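Local coordinates for protein thiol-disulfide oxidoreductase (Bacteroides thetaiotaomicron, PDB 3FW2) that may take part in thiol-disulfide redox chemistry as a TlpA-like family member, this chain being its C-terminal thioredoxin-like domain, at residues 121-124 and 128-131; 52-57 and 91-96; 22-25 and 30-33; 75-80 and 112-117. One frame throughout, in Å; residues are numbered along the deposited sequence. Where two conformers were deposited one is given.

Interaction 1: 121-124 and 128-131; sequences ILLS and KILA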
# COMPACT_ATOMS: atom_id res chain seq x y z
N ILE A 121 14.01 2.84 -6.25
CA ILE A 121 14.74 4.09 -6.33
C ILE A 121 16.20 3.75 -6.39
O ILE A 121 16.64 2.80 -5.74
CB ILE A 121 14.38 5.06 -5.17
CG1 ILE A 121 15.02 6.43 -5.41
CG2 ILE A 121 14.89 4.54 -3.83
CD1 ILE A 121 14.45 7.57 -4.54
N LEU A 122 16.95 4.51 -7.17
CA LEU A 122 18.38 4.27 -7.40
C LEU A 122 19.15 5.46 -6.93
O LEU A 122 18.85 6.56 -7.34
CB LEU A 122 18.62 4.03 -8.88
CG LEU A 122 20.05 3.77 -9.37
CD1 LEU A 122 20.62 2.46 -8.72
CD2 LEU A 122 20.05 3.64 -10.89
N LEU A 123 20.12 5.21 -6.05
CA LEU A 123 20.96 6.24 -5.48
C LEU A 123 22.37 6.12 -5.98
O LEU A 123 22.92 5.03 -6.06
CB LEU A 123 20.99 6.10 -3.98
CG LEU A 123 19.66 5.99 -3.22
CD1 LEU A 123 19.83 6.01 -1.64
CD2 LEU A 123 18.78 7.16 -3.70
N SER A 124 23.01 7.27 -6.19
CA SER A 124 24.46 7.27 -6.41
C SER A 124 25.19 6.97 -5.08
O SER A 124 24.56 6.97 -4.00
CB SER A 124 24.86 8.63 -7.04
OG SER A 124 24.89 9.60 -6.03
N LYS A 128 22.73 10.68 -3.91
CA LYS A 128 21.87 11.47 -4.80
C LYS A 128 20.86 10.53 -5.48
O LYS A 128 21.25 9.45 -5.87
CB LYS A 128 22.70 12.08 -5.92
CG LYS A 128 22.25 13.39 -6.35
CD LYS A 128 22.82 14.46 -5.38
CE LYS A 128 24.32 14.65 -5.51
NZ LYS A 128 24.80 15.76 -4.63
N ILE A 129 19.62 10.99 -5.65
CA ILE A 129 18.58 10.24 -6.32
C ILE A 129 18.77 10.33 -7.82
O ILE A 129 18.58 11.43 -8.43
CB ILE A 129 17.19 10.70 -5.91
CG1 ILE A 129 16.99 10.44 -4.41
CG2 ILE A 129 16.08 9.95 -6.74
CD1 ILE A 129 15.78 11.10 -3.81
N LEU A 130 19.14 9.19 -8.40
CA LEU A 130 19.38 9.07 -9.85
C LEU A 130 18.14 8.76 -10.68
O LEU A 130 17.96 9.30 -11.78
CB LEU A 130 20.47 8.04 -10.15
CG LEU A 130 21.84 8.23 -9.51
CD1 LEU A 130 22.77 7.01 -9.78
CD2 LEU A 130 22.45 9.58 -10.02
N ALA A 131 17.27 7.89 -10.18
CA ALA A 131 16.10 7.45 -10.91
C ALA A 131 15.15 6.76 -9.97
O ALA A 131 15.53 6.32 -8.90
CB ALA A 131 16.50 6.44 -12.00
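Ile121 and Leu123 both lay methyl groups against Ile129 on one face of the antiparallel hairpin formed by strands 119-123 and 129-132. Ile121 comes in at a slant: with CG1 swung anti to the backbone N (chi1 -172°), its CD1 is carried across to CG2 of Ile129, 3.6 Å away. Leu123 instead runs alongside, pointing the same way, and its CD2 lies 3.8 Å from Ile129 CG1. Trimming Ile129 to an alanine is likely to open a gap beside Ile121 CD1 and Leu123 CD2.

The strands are joined by three backbone bonds: Leu122 N to Ala131 O (2.9 Å), Leu130 N to Leu122 O (2.9 Å) and Ser124 N to Lys128 O (2.8 Å). Leu130 and Ala131 both face Leu122, a classic beta bulge. The extra residue turns Leu130 toward the partner strand, where its CD1 packs 3.8 Å from Ser124 CB. At the turn, Asp126 OD1 accepts from Lys128 N.

Further out, strand 35-41 pairs with Ile121 and Leu123 through Ile38 and Leu36, while Gly8 and Lys9 bond to the Ile129 backbone. Leu122 points to the other face and packs on Ile143 and Ile146 of helix 136-149. Backbone bonds thus satisfy the polar groups between the strands, while Ile121, Leu123 and Ile129 on one face and Leu122 on the other bury apolar surface.

Interaction 2: 52-57 and 91-96; sequences QSNSEL and DTLDWE. With ACT (acetate ion), chain F.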
# COMPACT_ATOMS: atom_id res chain seq x y z
N GLN A 52 6.65 -9.77 -11.16
CA GLN A 52 7.48 -9.31 -12.27
C GLN A 52 8.72 -8.57 -11.74
O GLN A 52 9.84 -8.78 -12.21
CB GLN A 52 6.68 -8.33 -13.13
CG GLN A 52 7.44 -7.81 -14.34
CD GLN A 52 7.93 -8.86 -15.28
OE1 GLN A 52 7.24 -9.83 -15.55
NE2 GLN A 52 9.15 -8.64 -15.83
N SER A 53 8.52 -7.64 -10.81
CA SER A 53 9.64 -6.95 -10.22
C SER A 53 10.66 -7.92 -9.61
O SER A 53 11.84 -7.80 -9.82
CB SER A 53 9.16 -6.00 -9.12
OG SER A 53 8.46 -4.93 -9.71
N ASN A 54 10.15 -8.89 -8.88
CA ASN A 54 11.00 -9.88 -8.26
C ASN A 54 11.79 -10.64 -9.30
O ASN A 54 12.97 -10.90 -9.11
CB ASN A 54 10.15 -10.85 -7.44
CG ASN A 54 9.67 -10.25 -6.13
OD1 ASN A 54 10.11 -9.15 -5.71
ND2 ASN A 54 8.79 -10.98 -5.46
N SER A 55 11.14 -11.02 -10.40
CA SER A 55 11.87 -11.73 -11.46
C SER A 55 13.03 -10.89 -11.95
O SER A 55 14.15 -11.36 -12.17
CB SER A 55 10.93 -12.08 -12.66
OG SER A 55 9.88 -12.96 -12.23
N GLU A 56 12.77 -9.60 -12.17
CA GLU A 56 13.81 -8.69 -12.66
C GLU A 56 14.94 -8.47 -11.67
O GLU A 56 16.13 -8.45 -12.04
CB GLU A 56 13.18 -7.35 -13.06
CG GLU A 56 12.26 -7.49 -14.26
CD GLU A 56 11.69 -6.17 -14.75
OE1 GLU A 56 12.40 -5.17 -14.61
OE2 GLU A 56 10.55 -6.09 -15.24
N LEU A 57 14.58 -8.31 -10.41
CA LEU A 57 15.53 -8.05 -9.33
C LEU A 57 16.36 -9.29 -9.06
O LEU A 57 17.57 -9.20 -8.84
CB LEU A 57 14.77 -7.60 -8.07
CG LEU A 57 14.12 -6.23 -8.10
CD1 LEU A 57 13.17 -6.02 -6.95
CD2 LEU A 57 15.21 -5.12 -8.18
N ASP A 91 10.15 -16.51 -1.88
CA ASP A 91 10.45 -15.69 -3.06
C ASP A 91 11.96 -15.56 -3.38
O ASP A 91 12.34 -14.80 -4.29
CB ASP A 91 9.80 -14.30 -2.91
CG ASP A 91 8.26 -14.34 -2.85
OD1 ASP A 91 7.62 -15.35 -3.15
OD2 ASP A 91 7.66 -13.30 -2.45
N THR A 92 12.81 -16.21 -2.58
CA THR A 92 14.28 -16.15 -2.72
C THR A 92 14.80 -14.70 -2.86
O THR A 92 15.57 -14.37 -3.79
CB THR A 92 14.78 -17.09 -3.84
OG1 THR A 92 14.37 -16.64 -5.13
CG2 THR A 92 14.29 -18.54 -3.64
N LEU A 93 14.38 -13.88 -1.93
CA LEU A 93 14.77 -12.44 -1.88
C LEU A 93 16.10 -12.37 -1.12
O LEU A 93 16.14 -12.02 0.08
CB LEU A 93 13.65 -11.65 -1.19
CG LEU A 93 12.25 -11.80 -1.82
CD1 LEU A 93 11.21 -11.00 -1.04
CD2 LEU A 93 12.20 -11.42 -3.32
N ASP A 94 17.18 -12.69 -1.82
CA ASP A 94 18.43 -13.02 -1.18
C ASP A 94 19.39 -11.84 -0.91
O ASP A 94 20.37 -12.00 -0.20
CB ASP A 94 19.20 -14.06 -2.03
CG ASP A 94 18.56 -15.43 -2.03
OD1 ASP A 94 17.76 -15.72 -1.11
OD2 ASP A 94 18.88 -16.18 -3.01
N TRP A 95 19.11 -10.69 -1.50
CA TRP A 95 19.76 -9.43 -1.15
C TRP A 95 19.25 -8.96 0.18
O TRP A 95 18.28 -9.49 0.73
CB TRP A 95 19.55 -8.38 -2.23
CG TRP A 95 18.12 -8.12 -2.67
CD1 TRP A 95 17.39 -6.98 -2.36
CD2 TRP A 95 17.29 -8.87 -3.58
NE1 TRP A 95 16.16 -7.06 -2.92
CE2 TRP A 95 16.07 -8.20 -3.68
CE3 TRP A 95 17.44 -10.09 -4.29
CZ2 TRP A 95 15.02 -8.67 -4.46
CZ3 TRP A 95 16.39 -10.56 -5.03
CH2 TRP A 95 15.20 -9.84 -5.13
N GLU A 96 19.94 -7.98 0.74
CA GLU A 96 19.59 -7.54 2.12
C GLU A 96 18.13 -7.08 2.16
O GLU A 96 17.65 -6.44 1.25
CB GLU A 96 20.51 -6.42 2.57
CG GLU A 96 20.28 -5.95 4.03
CD GLU A 96 20.45 -7.02 5.09
OE1 GLU A 96 19.62 -7.97 5.17
OE2 GLU A 96 21.42 -6.91 5.85
C ACT F . 11.35 -3.44 -10.88
O ACT F . 10.17 -3.39 -11.25
OXT ACT F . 12.20 -3.76 -11.75
CH3 ACT F . 11.73 -3.15 -9.46
O HOH W 1 7.93 -10.48 -2.87
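Leu57 meets Trp95 where helix 48-64, which in a thioredoxin fold packs against the central sheet, approaches the loop leading from helix 81-90 into strand 96-98. The base of the leucine meets the indole and its branched end the methyl of a bound acetate, probably a crystallisation additive. CB sits 3.7 Å from Trp95 CH2, at the far end of the indole and at a slant to it. CG, anti to the carbonyl carbon (chi1 -70°), is turned toward the acetate methyl. CD1 reaches both that methyl and Trp95 CZ2 (4.1 Å from the latter), and CD2 lies 4.2 Å from the acetate CH3. Ser53 OG, in one of its two conformers, donates to the acetate O (2.8 Å). Leu37 of strand 35-41 and Met72 of strand 70-76 also pack on Leu57, and Met72 touches Trp95 as well.

Next to Leu57 in the helix, Glu56 OE2 accepts with its anti lone pair from Gln52 NE2, one turn earlier and 3.0 Å away, in a nearly straight bond (172°). Glu56 OE1 accepts from Gly136 N, at the start of helix 136-149. With alanine replacing Glu56, the Gln52 amide and Gly136 N would probably both lose their acceptor.

At the other end of the contact, Asn54 OD1 accepts from Gln50 NE2, and the amide lies over CD2 of Leu93. Its ND2 gives to a water 2.8 Å away, which in turn donates to Asp91 OD2 at 2.9 Å.

Interaction 3: 22-25 and 30-33; sequences EKIT and AFKQ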
# COMPACT_ATOMS: atom_id res chain seq x y z
N GLU A 22 19.51 -5.91 13.05
CA GLU A 22 20.60 -4.94 12.90
C GLU A 22 20.09 -3.77 12.06
O GLU A 22 19.48 -3.98 11.01
CB GLU A 22 21.81 -5.52 12.19
CG GLU A 22 22.37 -6.89 12.58
CD GLU A 22 23.26 -7.42 11.42
OE1 GLU A 22 24.34 -6.83 11.21
OE2 GLU A 22 22.87 -8.35 10.67
N LYS A 23 20.34 -2.54 12.50
CA LYS A 23 19.90 -1.37 11.72
C LYS A 23 20.79 -1.14 10.50
O LYS A 23 22.00 -1.07 10.60
CB LYS A 23 19.86 -0.08 12.57
CG LYS A 23 18.90 -0.16 13.75
CD LYS A 23 17.46 -0.34 13.36
CE LYS A 23 16.54 -0.28 14.58
NZ LYS A 23 16.05 1.12 14.87
N ILE A 24 20.16 -1.00 9.34
CA ILE A 24 20.87 -0.84 8.10
C ILE A 24 20.54 0.54 7.55
O ILE A 24 19.36 0.95 7.56
CB ILE A 24 20.37 -1.87 7.04
CG1 ILE A 24 20.56 -3.30 7.53
CG2 ILE A 24 20.99 -1.66 5.67
CD1 ILE A 24 22.06 -3.65 7.85
N THR A 25 21.55 1.21 7.02
CA THR A 25 21.42 2.52 6.39
C THR A 25 22.13 2.41 5.02
O THR A 25 22.80 1.42 4.74
CB THR A 25 22.09 3.68 7.17
OG1 THR A 25 23.51 3.58 7.03
CG2 THR A 25 21.70 3.70 8.69
N ALA A 30 27.82 -3.01 3.69
CA ALA A 30 27.47 -3.67 2.43
C ALA A 30 27.32 -2.66 1.30
O ALA A 30 27.49 -3.03 0.14
CB ALA A 30 26.19 -4.46 2.58
N PHE A 31 27.02 -1.40 1.65
CA PHE A 31 26.64 -0.41 0.66
C PHE A 31 27.53 0.77 0.58
O PHE A 31 27.46 1.53 -0.37
CB PHE A 31 25.24 0.08 0.97
CG PHE A 31 24.22 -1.02 1.06
CD1 PHE A 31 24.23 -2.07 0.18
CD2 PHE A 31 23.26 -1.00 2.06
CE1 PHE A 31 23.25 -3.09 0.26
CE2 PHE A 31 22.31 -2.00 2.16
CZ PHE A 31 22.32 -3.06 1.27
N LYS A 32 28.39 0.97 1.57
CA LYS A 32 29.21 2.18 1.52
C LYS A 32 30.10 2.24 0.29
O LYS A 32 30.69 1.26 -0.14
CB LYS A 32 30.06 2.34 2.80
CG LYS A 32 31.07 1.31 3.01
CD LYS A 32 31.70 1.50 4.43
CE LYS A 32 32.69 0.35 4.74
NZ LYS A 32 33.25 0.38 6.14
N GLN A 33 30.15 3.41 -0.30
CA GLN A 33 30.89 3.67 -1.53
C GLN A 33 30.33 2.98 -2.77
O GLN A 33 30.97 2.97 -3.81
CB GLN A 33 32.40 3.40 -1.40
CG GLN A 33 33.19 4.51 -0.73
CD GLN A 33 32.55 5.05 0.55
OE1 GLN A 33 32.51 4.37 1.59
NE2 GLN A 33 32.06 6.29 0.47
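The two backbones stand well apart, Thr25 CA lying 8.3 Å from Phe31 CA, and it is the phenylalanine ring that spans the distance. Both partners from 22-25 meet this ring at its edge. Ile24 comes in crosswise, at about a right angle, and sets its CG2 3.8 Å from Phe31 CE2. Next to it, the carbonyl oxygen of Thr25 lies in the ring plane, 3.6 Å from CD2, an arrangement in which the slightly positive ring edge probably favours the oxygen. The ring reaches them because CG is anti to the carbonyl carbon (chi1 -56°). One of its faces is covered off-centre by the CB of its own neighbour Ala30.

Between the segments the chain turns tightly. Thr25 OG1 accepts from Ser27 N, as in an ST turn, and Thr25 N is bonded to Ser28 OG, which helps fold the loop back so that Phe31 can face the strand it has just left. Ile24 and Phe31 both also pack on Glu96 of strand 96-98, at the edge of the main sheet. Strand 23-24 pairs with strand 16-17, and the small antiparallel hairpin, laid beside the central sheet ahead of its first strand, is consistent with the N-terminal hairpin that TlpA-like domains add to the thioredoxin fold.

Interaction 4: 75-80 and 112-117; sequences ISLDVD and YSIYKI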
# COMPACT_ATOMS: atom_id res chain seq x y z
N ILE A 75 13.18 -3.07 0.99
CA ILE A 75 12.44 -2.48 2.10
C ILE A 75 11.00 -2.93 2.03
O ILE A 75 10.28 -2.64 1.06
CB ILE A 75 12.51 -0.97 2.07
CG1 ILE A 75 13.97 -0.50 2.21
CG2 ILE A 75 11.63 -0.41 3.18
CD1 ILE A 75 14.20 0.98 2.27
N SER A 76 10.56 -3.67 3.03
CA SER A 76 9.19 -4.14 3.07
C SER A 76 8.28 -3.24 3.87
O SER A 76 8.68 -2.70 4.92
CB SER A 76 9.09 -5.52 3.67
OG SER A 76 7.72 -5.95 3.76
N LEU A 77 7.04 -3.14 3.40
CA LEU A 77 5.96 -2.47 4.11
C LEU A 77 5.03 -3.48 4.81
O LEU A 77 3.86 -3.17 5.12
CB LEU A 77 5.21 -1.51 3.18
CG LEU A 77 6.12 -0.50 2.50
CD1 LEU A 77 5.26 0.37 1.59
CD2 LEU A 77 6.94 0.37 3.49
N ASP A 78 5.53 -4.67 5.07
CA ASP A 78 4.82 -5.63 5.91
C ASP A 78 4.61 -5.11 7.35
O ASP A 78 5.42 -4.31 7.88
CB ASP A 78 5.57 -6.94 6.00
CG ASP A 78 5.31 -7.85 4.84
OD1 ASP A 78 4.16 -8.29 4.72
OD2 ASP A 78 6.23 -8.14 4.07
N VAL A 79 3.56 -5.62 7.97
CA VAL A 79 3.29 -5.38 9.40
C VAL A 79 3.53 -6.59 10.25
O VAL A 79 3.66 -6.48 11.48
CB VAL A 79 1.87 -4.91 9.61
CG1 VAL A 79 1.71 -3.45 9.02
CG2 VAL A 79 0.88 -5.94 9.08
N ASP A 80 3.63 -7.76 9.62
CA ASP A 80 3.75 -9.05 10.31
C ASP A 80 5.14 -9.65 10.01
O ASP A 80 5.51 -9.94 8.85
CB ASP A 80 2.66 -10.00 9.86
CG ASP A 80 2.67 -11.35 10.64
OD1 ASP A 80 1.79 -11.53 11.51
OD2 ASP A 80 3.49 -12.22 10.36
N TYR A 112 9.89 8.56 1.42
CA TYR A 112 10.15 8.25 0.01
C TYR A 112 8.88 8.43 -0.86
O TYR A 112 8.93 8.04 -2.00
CB TYR A 112 10.73 6.83 -0.14
CG TYR A 112 12.19 6.90 0.17
CD1 TYR A 112 12.61 7.03 1.49
CD2 TYR A 112 13.16 6.98 -0.85
CE1 TYR A 112 13.97 7.13 1.80
CE2 TYR A 112 14.52 7.08 -0.56
CZ TYR A 112 14.92 7.16 0.79
OH TYR A 112 16.28 7.33 1.04
N SER A 113 7.79 8.96 -0.29
CA SER A 113 6.55 9.28 -1.04
C SER A 113 6.10 8.09 -1.87
O SER A 113 5.79 8.21 -3.07
CB SER A 113 6.76 10.50 -1.94
OG SER A 113 7.10 11.58 -1.08
N ILE A 114 6.09 6.91 -1.25
CA ILE A 114 5.73 5.66 -1.96
C ILE A 114 4.22 5.70 -2.20
O ILE A 114 3.39 5.76 -1.24
CB ILE A 114 6.16 4.44 -1.14
CG1 ILE A 114 7.66 4.46 -0.93
CG2 ILE A 114 5.76 3.11 -1.82
CD1 ILE A 114 8.53 4.44 -2.19
N TYR A 115 3.83 5.78 -3.48
CA TYR A 115 2.43 5.90 -3.77
C TYR A 115 1.79 4.60 -4.20
O TYR A 115 0.57 4.49 -4.22
CB TYR A 115 2.21 6.99 -4.83
CG TYR A 115 2.91 6.79 -6.12
CD1 TYR A 115 2.39 5.94 -7.11
CD2 TYR A 115 4.11 7.48 -6.41
CE1 TYR A 115 3.06 5.78 -8.38
CE2 TYR A 115 4.77 7.29 -7.64
CZ TYR A 115 4.23 6.48 -8.60
OH TYR A 115 4.86 6.32 -9.82
N LYS A 116 2.63 3.64 -4.54
CA LYS A 116 2.21 2.30 -4.86
C LYS A 116 3.37 1.35 -4.66
O LYS A 116 4.55 1.77 -4.69
CB LYS A 116 1.61 2.22 -6.28
CG LYS A 116 2.58 2.22 -7.42
CD LYS A 116 1.90 1.97 -8.89
CE LYS A 116 0.90 0.83 -8.89
NZ LYS A 116 0.77 -0.06 -10.17
N ILE A 117 3.07 0.05 -4.50
CA ILE A 117 4.13 -0.97 -4.54
C ILE A 117 3.78 -2.00 -5.58
O ILE A 117 2.61 -2.23 -5.85
CB ILE A 117 4.41 -1.63 -3.17
CG1 ILE A 117 3.07 -1.99 -2.49
CG2 ILE A 117 5.28 -0.69 -2.31
CD1 ILE A 117 3.19 -2.94 -1.23
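Ser76 OG is gripped twice by Asp78: it donates to Asp78 OD2 at 2.7 Å, meeting that oxygen from above the carboxylate plane, and it accepts from Asp78 N at 2.9 Å. The second bond makes an ST turn, which ends strand 70-76 of the thioredoxin-like sheet and bends the chain toward helix 81-90. Asp78 OD1 bonds in turn to Ser43 OG, and Leu77 O accepts from Trp44 NE1, so the turn is held against the segment following strand 35-41.

With the backbone fixed in this way, Leu77 is directed at the loop 112-117, which leads into the proline preceding strand 119-123, the place where thioredoxin folds usually have a cis-proline. The leucine is stretched out, CD1 lying anti to CA (chi2 179°), and this one methyl makes the whole contact. Leu77 also packs on Ala109 of helix 107-111, and Ile114 leans on Phe40 of strand 35-41, so the meeting point is buried and apolar. The second subunit comes close too: its Trp44 packs on Ile117, and its Tyr115 packs on Val79. CD1 of Leu77 touches two separate methyls, Ile117 CG2 at 4.0 Å and, more loosely, Ile114 CG2 at 4.4 Å.

In the fold
From the N terminus, interaction 3 closes first, folding the short loop after strand 23-24 back on itself before the central sheet begins. Segment 52-57 then opens interaction 2 and 75-80 opens interaction 4. Residues 91-96 close the former before 112-117 close the latter, so these two cross, linking helix 48-64 and strand 70-76 to later loops. Interaction 1 comes last, a local hairpin at the sheet edge, on the opposite side of the chain's centre from interaction 2. Nothing is nested, but neighbours touch: interactions 2 and 3 touch through Glu96, and Ile121 packs on Tyr112, joining interactions 1 and 4.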